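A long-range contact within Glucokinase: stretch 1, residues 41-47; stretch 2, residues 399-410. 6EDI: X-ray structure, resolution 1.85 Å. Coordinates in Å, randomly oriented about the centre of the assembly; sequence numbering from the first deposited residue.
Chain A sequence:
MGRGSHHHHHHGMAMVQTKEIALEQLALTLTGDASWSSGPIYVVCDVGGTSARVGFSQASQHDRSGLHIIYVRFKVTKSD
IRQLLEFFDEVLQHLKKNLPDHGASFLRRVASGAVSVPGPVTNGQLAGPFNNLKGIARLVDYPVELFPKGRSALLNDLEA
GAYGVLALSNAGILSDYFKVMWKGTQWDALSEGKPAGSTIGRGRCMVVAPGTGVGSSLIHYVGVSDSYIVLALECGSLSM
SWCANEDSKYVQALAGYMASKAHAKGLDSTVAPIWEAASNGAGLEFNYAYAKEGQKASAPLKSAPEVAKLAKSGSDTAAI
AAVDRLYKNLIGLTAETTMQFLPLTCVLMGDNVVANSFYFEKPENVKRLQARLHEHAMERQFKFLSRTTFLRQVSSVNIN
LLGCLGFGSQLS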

# COMPACT_ATOMS: atom_id res chain seq x y z
N ILE A 41 -8.60 27.34 7.37
CA ILE A 41 -9.88 26.68 7.50
C ILE A 41 -9.88 25.45 6.58
O ILE A 41 -9.57 25.56 5.40
N TYR A 42 -10.26 24.30 7.14
CA TYR A 42 -10.34 23.07 6.36
C TYR A 42 -11.83 22.69 6.15
O TYR A 42 -12.57 22.49 7.11
N VAL A 43 -12.26 22.66 4.89
CA VAL A 43 -13.64 22.34 4.56
C VAL A 43 -13.82 20.83 4.66
O VAL A 43 -12.98 20.05 4.16
N VAL A 44 -14.87 20.42 5.36
CA VAL A 44 -15.11 19.02 5.64
C VAL A 44 -16.50 18.65 5.18
O VAL A 44 -17.44 19.47 5.21
N CYS A 45 -16.64 17.40 4.75
CA CYS A 45 -17.90 16.89 4.25
C CYS A 45 -17.82 15.37 4.27
O CYS A 45 -16.81 14.79 3.90
N ASP A 46 -18.89 14.74 4.74
CA ASP A 46 -18.97 13.28 4.72
C ASP A 46 -20.37 12.90 4.28
O ASP A 46 -21.35 13.56 4.64
N VAL A 47 -20.47 11.86 3.45
CA VAL A 47 -21.76 11.34 3.01
C VAL A 47 -21.99 9.94 3.58
O VAL A 47 -21.09 9.11 3.57
N ILE A 399 -14.56 10.81 13.10
CA ILE A 399 -13.22 10.58 12.58
C ILE A 399 -13.13 10.97 11.11
O ILE A 399 -12.12 11.50 10.67
N ASN A 400 -14.22 10.77 10.36
CA ASN A 400 -14.18 11.07 8.94
C ASN A 400 -14.17 12.57 8.67
O ASN A 400 -13.48 13.04 7.79
N LEU A 401 -14.96 13.33 9.43
CA LEU A 401 -14.88 14.78 9.32
C LEU A 401 -13.47 15.29 9.64
O LEU A 401 -12.89 16.08 8.88
N LEU A 402 -12.91 14.83 10.76
CA LEU A 402 -11.55 15.17 11.15
C LEU A 402 -10.54 14.85 10.04
O LEU A 402 -9.57 15.59 9.83
N GLY A 403 -10.77 13.74 9.35
CA GLY A 403 -9.87 13.30 8.30
C GLY A 403 -9.83 14.25 7.13
O GLY A 403 -8.83 14.32 6.40
N CYS A 404 -10.92 14.99 6.94
CA CYS A 404 -10.93 16.01 5.92
C CYS A 404 -9.91 17.09 6.31
O CYS A 404 -9.24 17.64 5.44
N LEU A 405 -9.78 17.36 7.61
CA LEU A 405 -8.73 18.25 8.09
C LEU A 405 -7.35 17.60 7.92
O LEU A 405 -6.38 18.25 7.48
N GLY A 406 -7.27 16.32 8.28
CA GLY A 406 -6.01 15.60 8.23
C GLY A 406 -5.45 15.65 6.82
O GLY A 406 -4.26 15.90 6.64
N PHE A 407 -6.32 15.45 5.84
CA PHE A 407 -5.95 15.56 4.45
C PHE A 407 -5.32 16.92 4.16
O PHE A 407 -4.20 17.00 3.66
N GLY A 408 -6.06 17.98 4.48
CA GLY A 408 -5.60 19.33 4.23
C GLY A 408 -4.26 19.66 4.87
O GLY A 408 -3.44 20.35 4.28
N SER A 409 -4.04 19.13 6.07
CA SER A 409 -2.86 19.44 6.86
C SER A 409 -1.58 18.84 6.23
O SER A 409 -0.47 19.31 6.49
N GLN A 410 -1.75 17.82 5.40
CA GLN A 410 -0.62 17.16 4.77
C GLN A 410 -0.31 17.70 3.38
O GLN A 410 0.52 17.15 2.67

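This is a mainly apolar packing of a helix against a β-strand far away in sequence, closed at one end by a tyrosine packed against a glycine and at the other by a weak, water-assisted asparagine–aspartate pair. The axes of strand 41-47 and helix 399-409 approach to 7.0 Å, and their N-to-C directions lie 141° apart, so the beginning of the strand meets the end of the helix and the reverse. Together the two stretches bury 475 Å².

The strand's alternation decides which of its side chains take part. Tyr42, Val44 and Asp46 direct their CA-to-CB bonds toward the helix, whereas those of Ile41, Val43 and Cys45 point away. The helix answers with Asn400, Leu401, Cys404, Leu405 and Gly408, a set that recurs every three or four residues and so lies along one side of the helix.

Val44 sits at the middle of the contact. With chi1 in the m well, it brings CG1 to 3.5 Å from CB of Cys404 and to 3.4 Å from the backbone O of Leu401, while its CG2 lies 3.9 Å from CD2 of Leu401. A short, branched side chain suits this place because the backbones are close here: the CA atoms of Val44 and Cys404 are only 5.2 Å apart. Cys404 is similarly compact and points toward the strand; its m rotamer leaves SG 3.5 Å from the backbone O of Cys45. Leu401 starts out sideways, but its m,t conformation carries its end nearer to the strand, where CD2 also packs 3.8 Å from CB of Asp46. The longer leucine thus covers ground that its CA-to-CB direction alone would not reach.

Tyr42 has the greatest area covered by the other stretch. Its m rotamer, with chi2 at -90°, lays the ring along the end of the helix. CD2 touches CD1 of Leu405 at 3.6 Å, the backbone O of Leu405 lies over one ring face, and CE1 comes within 3.7 Å of C of Gly408. The absence of a side chain at Gly408 matters: a CB built there would point toward the strand and stand 2.6 Å from CD1 of Tyr42, a clash. The CA-to-CB bond of Leu405 points sideways, and with chi1 t its CD1 reaches the ring. Nearby, Ser409 turns its hydroxyl back to its own helix, OG donating to O of Gly406 at 2.7 Å.

At the other end the packing gives way to polar groups. Asn400, with chi1 m, donates a weak hydrogen bond from ND2 to OD2 of Asp46 at 3.3 Å, the amide supplying the proton that a carboxylate can accept. Water 1 reinforces the link, donating to OD1 of Asp46 at 2.9 Å and weakly accepting from ND2 of Asn400 at 3.1 Å. The t rotamer of Asp46 extends its carboxylate to this meeting point, leaving its CB against Leu401; OD2 is also hydrogen-bonded elsewhere in the structure.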

# COMPACT_ATOMS: atom_id res chain seq x y z
CB ILE A 41 -11.04 27.60 7.11
CG1 ILE A 41 -11.09 28.83 8.03
CG2 ILE A 41 -12.37 26.83 7.14
CD1 ILE A 41 -11.45 28.49 9.47
CB TYR A 42 -9.54 21.95 7.04
CG TYR A 42 -8.10 22.35 7.38
CD1 TYR A 42 -7.06 22.15 6.48
CD2 TYR A 42 -7.78 22.91 8.62
CE1 TYR A 42 -5.76 22.51 6.78
CE2 TYR A 42 -6.48 23.28 8.94
CZ TYR A 42 -5.47 23.08 8.02
OH TYR A 42 -4.19 23.44 8.34
CB VAL A 43 -14.05 22.88 3.18
CG1 VAL A 43 -15.31 22.20 2.68
CG2 VAL A 43 -14.28 24.40 3.26
CB VAL A 44 -14.94 18.67 7.16
CG1 VAL A 44 -13.66 19.21 7.68
CG2 VAL A 44 -16.11 19.20 7.98
CB CYS A 45 -18.18 17.40 2.83
SG CYS A 45 -19.65 16.70 2.02
CB ASP A 46 -18.63 12.70 6.09
CG ASP A 46 -18.89 11.20 6.18
OD1 ASP A 46 -20.03 10.82 6.52
OD2 ASP A 46 -17.96 10.40 5.91
CB VAL A 47 -21.83 11.29 1.49
CG1 VAL A 47 -23.19 10.79 1.04
CG2 VAL A 47 -21.58 12.66 0.91
CB ILE A 399 -12.75 9.11 12.79
CG1 ILE A 399 -11.23 9.02 12.70
CG2 ILE A 399 -13.37 8.16 11.79
CD1 ILE A 399 -10.58 9.70 13.84
CB ASN A 400 -15.31 10.37 8.20
CG ASN A 400 -15.12 8.87 8.12
OD1 ASN A 400 -14.12 8.33 8.60
ND2 ASN A 400 -16.09 8.18 7.53
CB LEU A 401 -15.94 15.45 10.19
CG LEU A 401 -17.37 15.20 9.70
CD1 LEU A 401 -18.41 15.96 10.51
CD2 LEU A 401 -17.50 15.57 8.23
CB LEU A 402 -11.16 14.44 12.43
CG LEU A 402 -11.77 14.97 13.72
CD1 LEU A 402 -11.48 14.01 14.86
CD2 LEU A 402 -11.19 16.34 14.01
CB CYS A 404 -12.33 16.58 5.71
SG CYS A 404 -13.48 15.45 4.86
CB LEU A 405 -8.96 18.65 9.55
CG LEU A 405 -7.94 19.58 10.23
CD1 LEU A 405 -8.60 20.55 11.20
CD2 LEU A 405 -6.86 18.79 10.96
CB PHE A 407 -7.18 15.38 3.56
CG PHE A 407 -6.94 15.74 2.13
CD1 PHE A 407 -6.30 14.85 1.27
CD2 PHE A 407 -7.32 16.99 1.64
CE1 PHE A 407 -6.07 15.18 -0.06
CE2 PHE A 407 -7.09 17.33 0.31
CZ PHE A 407 -6.47 16.42 -0.54
CB SER A 409 -3.03 18.94 8.30
OG SER A 409 -2.90 17.53 8.38
CB GLN A 410 -0.88 15.65 4.67
CG GLN A 410 -0.93 14.97 6.01
CD GLN A 410 0.23 15.39 6.90
OE1 GLN A 410 1.40 15.10 6.61
NE2 GLN A 410 -0.08 16.09 7.99
O HOH W 1 -19.15 8.46 7.95